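SusD homolog (Bacteroides thetaiotaomicron VPI-5482, PDB 3IHV) probably binds glycans at the cell surface as an outer-membrane SusD-family protein, helping to bring them to a partner transporter. Local coordinates at residues 258-263 and 398-403; 421-426 and 456-461. One frame throughout, in Å; residues are numbered along the deposited sequence. Where two conformers were deposited one is given.

Interaction 1 (258-263 and 398-403); sequences ESLIEI and ADVLLL. With EDO (1,2-ethanediol), chain N.
The start of helix 397-412 packs against a two-stranded antiparallel sheet, strand 259-263 beside 392-396, where the second strand is followed directly in the chain by the helix. Glu258 and Leu260, on the partner strand's side, meet the helix's first turn through Ala398 and Val400. Glu258 has CG anti to the backbone N (chi1 -174°) and an extended chain beyond it, which carries the carboxylate over to the helix until OE2 lies 3.5 Å from Ala398 CB. Alanine suits this place because its small methyl lets the carboxylate oxygen come close to the helix. That carboxylate is buried and paired with two arginines: OE2 forms a salt bridge with Arg396, OE1 with Arg429, and OE1 also accepts a bond from the backbone N of Leu239. Such partners would be expected to favour the ionised form. One residue beyond Ser259, the contact turns apolar. Leu260 CD1 meets Val400 CG2 at 3.8 Å, the two side chains crossing at about a right angle, and the two branched aliphatic chains bring one methyl each to the meeting point. The strand is broken here by a classic beta bulge, with Leu260 and Ile261 both facing Leu395. The chain turns a corner at these two residues: Leu260 points toward the helix, whereas Ile261 packs on Ala197 and Leu201 of helix 195-210. Across the corner, Ser259 OG donates to Glu262 OE1 over 2.7 Å, arriving from above the carboxylate plane, about 40° out of it; Glu262 OE2 is held by Thr249. Farther along, a molecule of 1,2-ethanediol, probably from the crystallisation liquor, lies beside Ile261 CG2, with its O2 2.7 Å from Glu262 O.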
ATOM      1  N   GLU A 258      -1.665  13.480   8.544  1.00  6.89           N
ATOM      2  CA  GLU A 258      -0.998  12.176   8.467  1.00  7.00           C
ATOM      3  C   GLU A 258      -1.055  11.524   7.100  1.00  6.62           C
ATOM      4  O   GLU A 258      -0.139  10.831   6.687  1.00  8.70           O
ATOM      5  CB  GLU A 258      -1.604  11.237   9.527  1.00  6.18           C
ATOM      6  CG  GLU A 258      -0.880   9.902   9.614  1.00  5.96           C
ATOM      7  CD  GLU A 258      -1.206   9.060  10.827  1.00  6.22           C
ATOM      8  OE1 GLU A 258      -1.976   9.497  11.730  1.00  6.97           O
ATOM      9  OE2 GLU A 258      -0.646   7.938  10.838  1.00  7.44           O
ATOM     10  N   SER A 259      -2.168  11.682   6.406  1.00  8.02           N
ATOM     11  CA  SER A 259      -2.328  11.078   5.109  1.00  7.00           C
ATOM     12  C   SER A 259      -1.458  11.784   4.066  1.00  7.60           C
ATOM     13  O   SER A 259      -1.720  12.918   3.695  1.00  7.54           O
ATOM     14  CB  SER A 259      -3.788  11.180   4.671  1.00  7.73           C
ATOM     15  OG  SER A 259      -3.924  10.461   3.465  1.00  6.37           O
ATOM     16  N   LEU A 260      -0.459  11.092   3.562  1.00  6.59           N
ATOM     17  CA  LEU A 260       0.449  11.658   2.562  1.00  6.90           C
ATOM     18  C   LEU A 260       0.036  11.247   1.123  1.00  7.15           C
ATOM     19  O   LEU A 260      -0.220  12.117   0.289  1.00  6.86           O
ATOM     20  CB  LEU A 260       1.870  11.235   2.905  1.00  6.29           C
ATOM     21  CG  LEU A 260       2.377  11.739   4.271  1.00  7.24           C
ATOM     22  CD1 LEU A 260       3.807  11.204   4.484  1.00  4.84           C
ATOM     23  CD2 LEU A 260       2.340  13.268   4.434  1.00  5.31           C
ATOM     24  N   ILE A 261      -0.109   9.943   0.876  1.00  6.49           N
ATOM     25  CA  ILE A 261      -0.519   9.413  -0.406  1.00  6.03           C
ATOM     26  C   ILE A 261      -1.744   8.541  -0.147  1.00  5.84           C
ATOM     27  O   ILE A 261      -1.642   7.488   0.454  1.00  6.23           O
ATOM     28  CB  ILE A 261       0.592   8.603  -1.121  1.00  7.25           C
ATOM     29  CG1 ILE A 261       1.842   9.474  -1.280  1.00  7.90           C
ATOM     30  CG2 ILE A 261       0.049   8.091  -2.498  1.00  5.18           C
ATOM     31  CD1 ILE A 261       3.082   8.722  -1.855  1.00  5.81           C
ATOM     32  N   GLU A 262      -2.906   9.020  -0.577  1.00  6.81           N
ATOM     33  CA  GLU A 262      -4.128   8.310  -0.358  1.00  6.49           C
ATOM     34  C   GLU A 262      -4.890   8.374  -1.675  1.00  6.13           C
ATOM     35  O   GLU A 262      -4.984   9.444  -2.283  1.00  5.94           O
ATOM     36  CB  GLU A 262      -4.892   8.961   0.819  1.00  7.38           C
ATOM     37  CG  GLU A 262      -6.216   8.274   1.184  1.00  8.86           C
ATOM     38  CD  GLU A 262      -6.938   8.939   2.334  1.00  9.74           C
ATOM     39  OE1 GLU A 262      -6.486  10.022   2.805  1.00  7.73           O
ATOM     40  OE2 GLU A 262      -7.927   8.339   2.792  1.00  9.50           O
ATOM     41  N   ILE A 263      -5.404   7.219  -2.111  1.00  5.29           N
ATOM     42  CA  ILE A 263      -6.154   7.110  -3.348  0.50  6.18           C
ATOM     43  C   ILE A 263      -7.619   7.312  -3.033  1.00  6.38           C
ATOM     44  O   ILE A 263      -8.187   6.598  -2.197  1.00  6.49           O
ATOM     45  CB  ILE A 263      -6.001   5.710  -3.991  0.50  6.00           C
ATOM     46  CG1 ILE A 263      -4.545   5.271  -3.991  0.50  6.28           C
ATOM     47  CG2 ILE A 263      -6.622   5.686  -5.408  0.50  5.18           C
ATOM     48  CD1 ILE A 263      -3.580   6.319  -4.526  0.50  4.00           C
ATOM     49  N   ALA A 398       2.931   7.927   9.787  1.00  6.67           N
ATOM     50  CA  ALA A 398       3.453   6.941  10.750  1.00  7.30           C
ATOM     51  C   ALA A 398       4.480   5.989  10.096  1.00  6.62           C
ATOM     52  O   ALA A 398       5.437   5.576  10.714  1.00  6.29           O
ATOM     53  CB  ALA A 398       2.309   6.120  11.386  1.00  6.34           C
ATOM     54  N   ASP A 399       4.211   5.612   8.858  1.00  6.56           N
ATOM     55  CA  ASP A 399       5.098   4.731   8.057  1.00  7.88           C
ATOM     56  C   ASP A 399       6.438   5.441   7.914  1.00  6.75           C
ATOM     57  O   ASP A 399       7.531   4.862   8.157  1.00  6.37           O
ATOM     58  CB  ASP A 399       4.397   4.498   6.711  1.00  7.81           C
ATOM     59  CG  ASP A 399       5.026   3.410   5.840  1.00  9.26           C
ATOM     60  OD1 ASP A 399       6.184   3.011   6.055  1.00  9.05           O
ATOM     61  OD2 ASP A 399       4.327   2.976   4.887  1.00  9.49           O
ATOM     62  N   VAL A 400       6.387   6.739   7.598  1.00  6.60           N
ATOM     63  CA  VAL A 400       7.608   7.502   7.447  1.00  6.97           C
ATOM     64  C   VAL A 400       8.367   7.620   8.777  1.00  7.49           C
ATOM     65  O   VAL A 400       9.585   7.462   8.787  1.00  6.54           O
ATOM     66  CB  VAL A 400       7.386   8.899   6.831  1.00  7.27           C
ATOM     67  CG1 VAL A 400       8.741   9.625   6.676  1.00  9.47           C
ATOM     68  CG2 VAL A 400       6.648   8.799   5.453  1.00  8.55           C
ATOM     69  N   LEU A 401       7.662   7.833   9.891  1.00  7.69           N
ATOM     70  CA  LEU A 401       8.362   7.869  11.188  1.00  7.74           C
ATOM     71  C   LEU A 401       9.075   6.532  11.420  1.00  7.98           C
ATOM     72  O   LEU A 401      10.220   6.496  11.851  1.00  6.57           O
ATOM     73  CB  LEU A 401       7.428   8.152  12.361  1.00  7.44           C
ATOM     74  CG  LEU A 401       6.895   9.585  12.442  1.00  7.75           C
ATOM     75  CD1 LEU A 401       5.803   9.750  13.533  1.00  5.12           C
ATOM     76  CD2 LEU A 401       8.021  10.598  12.650  1.00  6.97           C
ATOM     77  N   LEU A 402       8.382   5.439  11.119  1.00  7.47           N
ATOM     78  CA  LEU A 402       9.004   4.122  11.349  1.00  7.96           C
ATOM     79  C   LEU A 402      10.201   3.913  10.397  1.00  7.43           C
ATOM     80  O   LEU A 402      11.239   3.354  10.797  1.00  7.78           O
ATOM     81  CB  LEU A 402       7.979   3.013  11.214  1.00  7.96           C
ATOM     82  CG  LEU A 402       6.890   2.997  12.293  1.00  7.91           C
ATOM     83  CD1 LEU A 402       5.906   1.843  12.120  1.00  7.05           C
ATOM     84  CD2 LEU A 402       7.514   2.923  13.683  1.00  8.36           C
ATOM     85  N   LEU A 403      10.080   4.407   9.149  1.00  6.71           N
ATOM     86  CA  LEU A 403      11.203   4.318   8.196  1.00  7.11           C
ATOM     87  C   LEU A 403      12.397   5.120   8.676  1.00  6.71           C
ATOM     88  O   LEU A 403      13.560   4.714   8.486  1.00  5.50           O
ATOM     89  CB  LEU A 403      10.789   4.820   6.804  1.00  7.11           C
ATOM     90  CG  LEU A 403       9.823   3.914   6.042  1.00  8.41           C
ATOM     91  CD1 LEU A 403       9.302   4.629   4.801  1.00  7.32           C
ATOM     92  CD2 LEU A 403      10.564   2.591   5.658  1.00  6.48           C
TER
HETATM   93  C1  EDO N  23      -1.719  10.417  -5.012  1.00 25.15           C
HETATM   94  O1  EDO N  23      -1.827  11.657  -4.281  1.00 23.43           O
HETATM   95  C2  EDO N  23      -2.867   9.465  -4.636  1.00 23.06           C
HETATM   96  O2  EDO N  23      -4.178  10.038  -4.744  1.00 21.76           O

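Interaction 2 (421-426 and 456-461); sequences NAINAV and RKERSY
Chi1 near 180° in both residues (-170° in Ile423, -166° in Glu458) swings Ile423 CG1 and Glu458 CG away from their own backbone nitrogens and toward each other. Ile423 CD1 thereby ends 3.8 Å from Glu458 CB and 3.9 Å from Glu458 CG, a branched aliphatic chain lying obliquely against the methylene part of an acid. Beyond CG the glutamate bends (chi2 66°) and its carboxylate passes alongside Val426, with OE2 4.1 Å from Val426 CG1. The contact joins helix 417-430 to helix 448-463 within the largely helical SusD fold, and Leu402 of helix 397-412 packs on both Ile423 and Glu458. Glutamate suits the place because its methylenes serve the apolar interface while its buried carboxylate meets two cations, OE2 in a salt bridge with Arg320 and OE1 with Arg427. Isoleucine extends the apolar surface to Phe451 and Val455 as well. One residue before Glu458, Lys457 O accepts both Tyr461 N and Ser460 OG, the hydroxyl at 2.6 Å in the carbonyl plane on a lone pair; Lys457 CG lies over one face of the Tyr461 ring, offset toward its rim, and the ring itself stacks with Trp312.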
ATOM      1  N   ASN A 421      12.714   8.632  19.306  1.00  7.03           N
ATOM      2  CA  ASN A 421      11.612   9.581  19.317  1.00  7.94           C
ATOM      3  C   ASN A 421      10.592   9.276  18.230  1.00  7.14           C
ATOM      4  O   ASN A 421       9.383   9.401  18.463  1.00  7.87           O
ATOM      5  CB  ASN A 421      12.108  11.037  19.212  1.00  7.31           C
ATOM      6  CG  ASN A 421      12.823  11.524  20.470  1.00 10.92           C
ATOM      7  OD1 ASN A 421      12.679  10.963  21.561  1.00 13.76           O
ATOM      8  ND2 ASN A 421      13.605  12.588  20.320  1.00 13.57           N
ATOM      9  N   ALA A 422      11.073   8.857  17.060  1.00  7.65           N
ATOM     10  CA  ALA A 422      10.201   8.583  15.913  1.00  7.90           C
ATOM     11  C   ALA A 422       9.345   7.356  16.184  1.00  7.61           C
ATOM     12  O   ALA A 422       8.100   7.419  16.063  1.00  8.13           O
ATOM     13  CB  ALA A 422      11.027   8.404  14.630  1.00  7.81           C
ATOM     14  N   ILE A 423       9.982   6.267  16.604  1.00  7.14           N
ATOM     15  CA  ILE A 423       9.233   5.025  16.927  1.00  7.24           C
ATOM     16  C   ILE A 423       8.308   5.209  18.163  1.00  6.84           C
ATOM     17  O   ILE A 423       7.153   4.768  18.148  1.00  8.05           O
ATOM     18  CB  ILE A 423      10.109   3.745  17.019  1.00  7.37           C
ATOM     19  CG1 ILE A 423       9.168   2.519  17.117  1.00  9.57           C
ATOM     20  CG2 ILE A 423      11.118   3.791  18.172  1.00  7.00           C
ATOM     21  CD1 ILE A 423       9.771   1.203  16.681  1.00 11.31           C
ATOM     22  N   ASN A 424       8.774   5.918  19.177  1.00  6.76           N
ATOM     23  CA  ASN A 424       7.941   6.156  20.389  1.00  6.26           C
ATOM     24  C   ASN A 424       6.747   7.065  20.108  1.00  6.79           C
ATOM     25  O   ASN A 424       5.694   6.879  20.718  1.00  6.67           O
ATOM     26  CB  ASN A 424       8.787   6.587  21.569  1.00  6.52           C
ATOM     27  CG  ASN A 424       9.587   5.436  22.153  1.00  6.72           C
ATOM     28  OD1 ASN A 424       9.210   4.268  21.984  1.00 11.32           O
ATOM     29  ND2 ASN A 424      10.693   5.753  22.812  1.00 11.16           N
ATOM     30  N   ALA A 425       6.845   7.956  19.115  1.00  6.11           N
ATOM     31  CA  ALA A 425       5.674   8.781  18.755  1.00  6.99           C
ATOM     32  C   ALA A 425       4.583   7.871  18.248  1.00  6.70           C
ATOM     33  O   ALA A 425       3.394   8.020  18.616  1.00  6.27           O
ATOM     34  CB  ALA A 425       6.007   9.815  17.686  1.00  6.44           C
ATOM     35  N   VAL A 426       4.991   6.922  17.404  1.00  6.90           N
ATOM     36  CA  VAL A 426       4.063   5.950  16.860  1.00  6.67           C
ATOM     37  C   VAL A 426       3.466   5.028  17.957  1.00  7.20           C
ATOM     38  O   VAL A 426       2.245   4.814  17.990  1.00  7.16           O
ATOM     39  CB  VAL A 426       4.688   5.129  15.741  1.00  7.75           C
ATOM     40  CG1 VAL A 426       3.737   4.008  15.311  1.00  6.95           C
ATOM     41  CG2 VAL A 426       5.014   6.054  14.568  1.00  6.48           C
ATOM     42  N   ARG A 456      10.836  -3.632  12.909  1.00  8.15           N
ATOM     43  CA  ARG A 456      10.185  -4.549  11.958  1.00  8.59           C
ATOM     44  C   ARG A 456       8.819  -5.033  12.486  1.00  8.96           C
ATOM     45  O   ARG A 456       7.824  -5.089  11.736  1.00  9.29           O
ATOM     46  CB  ARG A 456      11.137  -5.684  11.593  1.00  9.52           C
ATOM     47  CG  ARG A 456      12.357  -5.158  10.849  1.00  9.26           C
ATOM     48  CD  ARG A 456      13.285  -6.260  10.386  1.00 10.61           C
ATOM     49  NE  ARG A 456      14.340  -5.783   9.482  1.00  9.99           N
ATOM     50  CZ  ARG A 456      15.232  -6.577   8.891  1.00 13.01           C
ATOM     51  NH1 ARG A 456      15.199  -7.907   9.079  1.00 11.71           N
ATOM     52  NH2 ARG A 456      16.159  -6.057   8.105  1.00 10.23           N
ATOM     53  N   LYS A 457       8.744  -5.291  13.801  1.00  9.21           N
ATOM     54  CA  LYS A 457       7.494  -5.674  14.432  1.00  8.87           C
ATOM     55  C   LYS A 457       6.498  -4.506  14.468  1.00  8.06           C
ATOM     56  O   LYS A 457       5.277  -4.670  14.200  1.00  9.00           O
ATOM     57  CB  LYS A 457       7.752  -6.198  15.861  1.00 10.26           C
ATOM     58  CG  LYS A 457       6.508  -6.710  16.528  1.00 12.62           C
ATOM     59  CD  LYS A 457       6.823  -7.433  17.864  1.00 15.13           C
ATOM     60  CE  LYS A 457       7.264  -6.463  18.910  1.00 16.42           C
ATOM     61  NZ  LYS A 457       7.321  -7.144  20.220  1.00 16.79           N
ATOM     62  N   GLU A 458       7.001  -3.318  14.799  1.00  7.16           N
ATOM     63  CA  GLU A 458       6.126  -2.133  14.895  1.00  7.74           C
ATOM     64  C   GLU A 458       5.413  -1.873  13.588  1.00  7.25           C
ATOM     65  O   GLU A 458       4.265  -1.442  13.574  1.00  8.55           O
ATOM     66  CB  GLU A 458       6.929  -0.905  15.331  1.00  8.18           C
ATOM     67  CG  GLU A 458       6.062   0.218  15.758  1.00  9.05           C
ATOM     68  CD  GLU A 458       5.276  -0.101  17.027  1.00 10.04           C
ATOM     69  OE1 GLU A 458       5.810  -0.844  17.890  1.00  9.91           O
ATOM     70  OE2 GLU A 458       4.127   0.386  17.151  1.00  8.96           O
ATOM     71  N   ARG A 459       6.096  -2.121  12.467  1.00  8.63           N
ATOM     72  CA  ARG A 459       5.478  -1.967  11.163  1.00  8.05           C
ATOM     73  C   ARG A 459       4.246  -2.843  11.001  1.00  7.93           C
ATOM     74  O   ARG A 459       3.242  -2.403  10.389  1.00  7.56           O
ATOM     75  CB  ARG A 459       6.491  -2.205  10.030  1.00  8.24           C
ATOM     76  CG  ARG A 459       7.582  -1.119   9.974  1.00  8.54           C
ATOM     77  CD  ARG A 459       8.479  -1.300   8.764  1.00  6.84           C
ATOM     78  NE  ARG A 459       7.781  -1.026   7.502  1.00  6.24           N
ATOM     79  CZ  ARG A 459       7.460   0.188   7.066  1.00  7.39           C
ATOM     80  NH1 ARG A 459       7.750   1.301   7.764  1.00  6.98           N
ATOM     81  NH2 ARG A 459       6.778   0.291   5.941  1.00  8.44           N
ATOM     82  N   SER A 460       4.285  -4.062  11.555  1.00  8.23           N
ATOM     83  CA  SER A 460       3.100  -4.910  11.526  1.00  7.93           C
ATOM     84  C   SER A 460       2.001  -4.326  12.390  1.00  7.54           C
ATOM     85  O   SER A 460       0.851  -4.261  11.953  1.00  7.59           O
ATOM     86  CB  SER A 460       3.429  -6.358  11.909  1.00  7.85           C
ATOM     87  OG  SER A 460       3.660  -6.528  13.287  1.00  8.48           O
ATOM     88  N   TYR A 461       2.323  -3.861  13.602  1.00  8.15           N
ATOM     89  CA  TYR A 461       1.312  -3.280  14.508  1.00  8.02           C
ATOM     90  C   TYR A 461       0.741  -1.957  14.016  1.00  7.87           C
ATOM     91  O   TYR A 461      -0.452  -1.673  14.232  1.00  8.42           O
ATOM     92  CB  TYR A 461       1.857  -3.137  15.937  1.00  8.31           C
ATOM     93  CG  TYR A 461       2.237  -4.455  16.618  1.00  6.92           C
ATOM     94  CD1 TYR A 461       1.685  -5.677  16.227  1.00  8.11           C
ATOM     95  CD2 TYR A 461       3.035  -4.453  17.743  1.00  9.27           C
ATOM     96  CE1 TYR A 461       1.985  -6.851  16.891  1.00  9.67           C
ATOM     97  CE2 TYR A 461       3.317  -5.622  18.436  1.00 11.39           C
ATOM     98  CZ  TYR A 461       2.792  -6.814  18.003  1.00 11.13           C
ATOM     99  OH  TYR A 461       3.087  -7.969  18.691  1.00 12.64           O
TER

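Interactions 1 and 2 are both buried, with centres about 12 Å apart; interaction 1 lies nearer the centre of the chain. Helix 397-412, which supplies 398-403, is followed in the chain by helix 417-430, which supplies 421-426. They also touch: a salt bridge runs from Asp399 OD1 to Arg459 NH2 (2.8 Å), and Leu402 CD2 packs on Glu458 CG at 3.7 Å. Each pairs a glutamate with two arginines beside aliphatic groups. In interaction 1 the acid and the apolar pair are separate residues at a strand-helix junction, whereas in interaction 2 a single glutamate does both jobs between two helices.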